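Local coordinates for malate dehydrogenase (Naegleria fowleri, PDB 6UM4), which probably catalyses the NAD(P)-dependent interconversion of malate and oxaloacetate, at residues 277-289 and 393-407. Sequence-based numbering, arbitrary orientation.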
# COMPACT_ATOMS: atom_id res chain seq x y z
N TRP A 277 -20.03 17.03 5.73
CA TRP A 277 -21.47 16.83 5.58
C TRP A 277 -21.84 16.71 4.10
O TRP A 277 -21.27 17.38 3.24
CB TRP A 277 -22.29 17.99 6.16
CG TRP A 277 -22.12 18.27 7.63
CD1 TRP A 277 -21.12 18.99 8.22
CD2 TRP A 277 -23.02 17.91 8.69
NE1 TRP A 277 -21.31 19.05 9.57
CE2 TRP A 277 -22.48 18.41 9.89
CE3 TRP A 277 -24.23 17.20 8.74
CZ2 TRP A 277 -23.09 18.22 11.12
CZ3 TRP A 277 -24.83 17.01 9.95
CH2 TRP A 277 -24.26 17.52 11.13
N GLY A 278 -22.84 15.87 3.81
CA GLY A 278 -23.45 15.92 2.49
C GLY A 278 -23.00 14.86 1.49
O GLY A 278 -22.75 13.71 1.84
N ASN A 279 -22.91 15.26 0.23
CA ASN A 279 -22.60 14.39 -0.89
C ASN A 279 -21.09 14.27 -1.07
O ASN A 279 -20.35 15.23 -0.87
CB ASN A 279 -23.24 14.98 -2.15
CG ASN A 279 -23.41 13.99 -3.26
OD1 ASN A 279 -23.17 12.81 -3.07
ND2 ASN A 279 -23.84 14.46 -4.42
N HIS A 280 -20.63 13.08 -1.50
CA HIS A 280 -19.22 12.94 -1.90
C HIS A 280 -19.07 13.62 -3.26
O HIS A 280 -19.05 12.98 -4.32
CB HIS A 280 -18.82 11.46 -1.93
CG HIS A 280 -17.43 11.22 -2.44
ND1 HIS A 280 -16.32 11.81 -1.89
CD2 HIS A 280 -16.98 10.44 -3.45
CE1 HIS A 280 -15.24 11.40 -2.54
NE2 HIS A 280 -15.62 10.57 -3.49
N SER A 281 -18.95 14.95 -3.23
CA SER A 281 -18.94 15.73 -4.45
C SER A 281 -18.48 17.14 -4.11
O SER A 281 -18.18 17.45 -2.95
CB SER A 281 -20.32 15.77 -5.10
OG SER A 281 -21.14 16.68 -4.40
N ALA A 282 -18.47 18.00 -5.12
CA ALA A 282 -18.05 19.37 -4.88
C ALA A 282 -19.03 20.18 -4.04
O ALA A 282 -18.68 21.28 -3.62
CB ALA A 282 -17.81 20.09 -6.21
N THR A 283 -20.24 19.67 -3.77
CA THR A 283 -21.16 20.37 -2.88
C THR A 283 -20.97 19.98 -1.42
O THR A 283 -21.72 20.46 -0.56
CB THR A 283 -22.62 20.11 -3.26
OG1 THR A 283 -23.00 18.80 -2.84
CG2 THR A 283 -22.82 20.27 -4.76
N GLN A 284 -20.02 19.11 -1.14
CA GLN A 284 -19.78 18.70 0.23
C GLN A 284 -19.53 19.92 1.10
O GLN A 284 -19.09 20.97 0.63
CB GLN A 284 -18.57 17.76 0.30
CG GLN A 284 -17.28 18.49 0.01
CD GLN A 284 -16.10 17.55 -0.06
OE1 GLN A 284 -15.45 17.29 0.95
NE2 GLN A 284 -15.78 17.08 -1.27
N TYR A 285 -19.83 19.78 2.38
CA TYR A 285 -19.54 20.85 3.32
C TYR A 285 -18.51 20.38 4.32
O TYR A 285 -18.85 19.66 5.27
CB TYR A 285 -20.81 21.33 4.03
CG TYR A 285 -20.50 22.34 5.09
CD1 TYR A 285 -19.62 23.40 4.84
CD2 TYR A 285 -21.05 22.23 6.35
CE1 TYR A 285 -19.32 24.32 5.82
CE2 TYR A 285 -20.75 23.14 7.33
CZ TYR A 285 -19.89 24.18 7.07
OH TYR A 285 -19.62 25.08 8.06
N PRO A 286 -17.24 20.73 4.14
CA PRO A 286 -16.23 20.46 5.18
C PRO A 286 -16.45 21.42 6.34
O PRO A 286 -16.38 22.64 6.17
CB PRO A 286 -14.90 20.73 4.47
CG PRO A 286 -15.25 20.92 2.99
CD PRO A 286 -16.65 21.42 2.98
N ASP A 287 -16.72 20.87 7.52
CA ASP A 287 -17.27 21.66 8.62
C ASP A 287 -16.21 21.81 9.71
O ASP A 287 -15.84 20.83 10.36
CB ASP A 287 -18.53 20.98 9.17
CG ASP A 287 -19.26 21.83 10.22
OD1 ASP A 287 -18.84 22.97 10.48
OD2 ASP A 287 -20.28 21.34 10.76
N LEU A 288 -15.71 23.04 9.88
CA LEU A 288 -14.77 23.39 10.93
C LEU A 288 -15.47 23.98 12.16
O LEU A 288 -14.78 24.40 13.09
CB LEU A 288 -13.73 24.40 10.43
CG LEU A 288 -12.64 23.84 9.50
CD1 LEU A 288 -11.71 24.91 8.94
CD2 LEU A 288 -11.85 22.78 10.23
N SER A 289 -16.80 24.00 12.18
CA SER A 289 -17.50 24.76 13.23
C SER A 289 -17.12 24.30 14.63
O SER A 289 -17.17 25.10 15.56
CB SER A 289 -19.03 24.67 13.07
OG SER A 289 -19.46 25.05 11.78
N ASN A 393 -25.18 26.41 12.90
CA ASN A 393 -25.41 27.80 12.56
C ASN A 393 -25.89 27.97 11.13
O ASN A 393 -25.95 27.02 10.34
CB ASN A 393 -24.15 28.65 12.76
CG ASN A 393 -22.95 28.15 11.98
OD1 ASN A 393 -23.02 27.86 10.77
ND2 ASN A 393 -21.81 28.12 12.66
N SER A 394 -26.22 29.21 10.79
CA SER A 394 -26.86 29.52 9.52
C SER A 394 -25.91 29.31 8.35
O SER A 394 -26.34 28.92 7.26
CB SER A 394 -27.37 30.96 9.54
OG SER A 394 -27.51 31.46 8.23
N PHE A 395 -24.62 29.60 8.53
CA PHE A 395 -23.68 29.31 7.46
C PHE A 395 -23.59 27.81 7.22
O PHE A 395 -23.60 27.37 6.06
CB PHE A 395 -22.29 29.85 7.79
CG PHE A 395 -21.27 29.47 6.77
CD1 PHE A 395 -21.34 29.96 5.47
CD2 PHE A 395 -20.24 28.59 7.09
CE1 PHE A 395 -20.40 29.62 4.52
CE2 PHE A 395 -19.29 28.25 6.14
CZ PHE A 395 -19.38 28.75 4.85
N SER A 396 -23.52 27.03 8.29
CA SER A 396 -23.51 25.58 8.14
C SER A 396 -24.82 25.08 7.55
O SER A 396 -24.81 24.20 6.68
CB SER A 396 -23.24 24.90 9.48
OG SER A 396 -21.93 25.16 9.93
N ALA A 397 -25.96 25.58 8.04
CA ALA A 397 -27.24 25.08 7.53
C ALA A 397 -27.37 25.32 6.04
O ALA A 397 -27.87 24.46 5.30
CB ALA A 397 -28.41 25.72 8.28
N ASP A 398 -26.94 26.50 5.57
CA ASP A 398 -26.99 26.81 4.15
C ASP A 398 -26.19 25.80 3.34
O ASP A 398 -26.64 25.33 2.29
CB ASP A 398 -26.44 28.21 3.89
CG ASP A 398 -27.37 29.32 4.35
OD1 ASP A 398 -28.53 29.06 4.76
OD2 ASP A 398 -26.90 30.47 4.29
N ARG A 399 -24.98 25.51 3.79
CA ARG A 399 -24.10 24.66 3.01
C ARG A 399 -24.64 23.23 2.97
O ARG A 399 -24.76 22.63 1.89
CB ARG A 399 -22.67 24.70 3.58
CG ARG A 399 -21.95 26.02 3.37
CD ARG A 399 -21.96 26.37 1.89
NE ARG A 399 -21.13 27.53 1.58
CZ ARG A 399 -19.85 27.45 1.21
NH1 ARG A 399 -19.25 26.27 1.13
NH2 ARG A 399 -19.19 28.57 0.93
N ILE A 400 -25.00 22.69 4.14
CA ILE A 400 -25.62 21.37 4.22
C ILE A 400 -26.84 21.30 3.30
O ILE A 400 -27.01 20.33 2.56
CB ILE A 400 -25.98 21.03 5.67
CG1 ILE A 400 -24.75 20.94 6.56
CG2 ILE A 400 -26.72 19.72 5.74
CD1 ILE A 400 -25.11 20.80 8.01
N ASN A 401 -27.68 22.35 3.31
CA ASN A 401 -28.88 22.33 2.47
C ASN A 401 -28.52 22.25 0.99
O ASN A 401 -29.24 21.63 0.21
CB ASN A 401 -29.75 23.57 2.75
CG ASN A 401 -30.82 23.31 3.79
OD1 ASN A 401 -31.47 22.26 3.79
ND2 ASN A 401 -30.97 24.24 4.73
N ALA A 402 -27.44 22.92 0.58
CA ALA A 402 -27.02 22.86 -0.82
C ALA A 402 -26.64 21.43 -1.22
O ALA A 402 -26.91 21.00 -2.34
CB ALA A 402 -25.84 23.80 -1.06
N SER A 403 -25.99 20.70 -0.32
CA SER A 403 -25.58 19.36 -0.68
C SER A 403 -26.77 18.41 -0.62
O SER A 403 -26.92 17.52 -1.47
CB SER A 403 -24.44 18.90 0.23
OG SER A 403 -23.52 18.04 -0.46
N VAL A 404 -27.65 18.60 0.37
CA VAL A 404 -28.89 17.82 0.41
C VAL A 404 -29.69 18.01 -0.87
O VAL A 404 -30.16 17.04 -1.47
CB VAL A 404 -29.70 18.21 1.66
CG1 VAL A 404 -31.14 17.74 1.54
CG2 VAL A 404 -29.04 17.60 2.89
N LYS A 405 -29.77 19.25 -1.34
CA LYS A 405 -30.45 19.53 -2.60
C LYS A 405 -29.85 18.71 -3.74
O LYS A 405 -30.58 18.18 -4.59
CB LYS A 405 -30.37 21.02 -2.91
CG LYS A 405 -31.16 21.48 -4.12
CD LYS A 405 -31.08 23.01 -4.23
CE LYS A 405 -31.96 23.52 -5.36
NZ LYS A 405 -31.46 23.06 -6.68
N GLU A 406 -28.53 18.60 -3.79
CA GLU A 406 -27.92 17.82 -4.86
C GLU A 406 -28.23 16.34 -4.70
O GLU A 406 -28.52 15.65 -5.68
CB GLU A 406 -26.42 18.03 -4.87
CG GLU A 406 -25.76 17.31 -6.00
CD GLU A 406 -24.27 17.48 -5.97
OE1 GLU A 406 -23.64 17.17 -4.93
OE2 GLU A 406 -23.73 17.95 -6.99
N LEU A 407 -28.19 15.85 -3.46
CA LEU A 407 -28.51 14.45 -3.21
C LEU A 407 -29.95 14.14 -3.61
O LEU A 407 -30.23 13.10 -4.20
CB LEU A 407 -28.28 14.13 -1.74
CG LEU A 407 -26.82 14.00 -1.28
CD1 LEU A 407 -26.71 14.07 0.24
CD2 LEU A 407 -26.23 12.68 -1.79
O HOH W 1 -22.36 22.95 0.26
O HOH W 2 -19.82 23.75 1.32
O HOH W 3 -21.85 23.02 11.86
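Glu406 OE1 accepts three hydrogen bonds from the loop between strands 271-277 and 285-287. Ser281 OG, at 2.6 Å from OE1, uses the syn lone pair, whereas Thr283 OG1 and Asn279 ND2 (2.8 Å from OE1) approach from opposite faces of the carboxylate, each well out of its plane. The amide of Asn279 and the carboxylate stand almost perpendicular, at 86°. Glu406 reaches this place fully extended, with CG opposite the backbone N (chi1 -177°). Three donors on one oxygen would be expected to stabilise the charged carboxylate. One turn back, Ser403 OG receives the backbone N-H of Asn279 nearly straight (174°) and lies 2.6 Å from Thr283 OG1, so Thr283 touches both helix residues. Gly278 passes closely here, its CA 3.6 Å from Ser403 OG. Water 1 then bridges the carbonyls of Thr283 and Arg399.

Farther toward the helix start the contact turns aromatic. Arg399 CB sits over one face of the Tyr285 ring, 3.8 Å from its centroid, and Ile400 CD1 makes a similar CH-pi contact over the six-membered ring of Trp277. At the edge of the tyrosine, its OH shares a hydrogen bond of 3.0 Å with Ser396 OG, which water 3 links to Asp287. Asn393 N-caps the helix, its OD1 taking the N-H of Ser396. Ile313 of helix 305-317 also touches Tyr285 and Arg399. Strand 285-287 runs roughly antiparallel to the helix, and the contact packs helix 394-414 against the beta hairpin of strands 271-277 and 285-287 within the alpha/beta C-terminal domain of the lactate/malate dehydrogenase family.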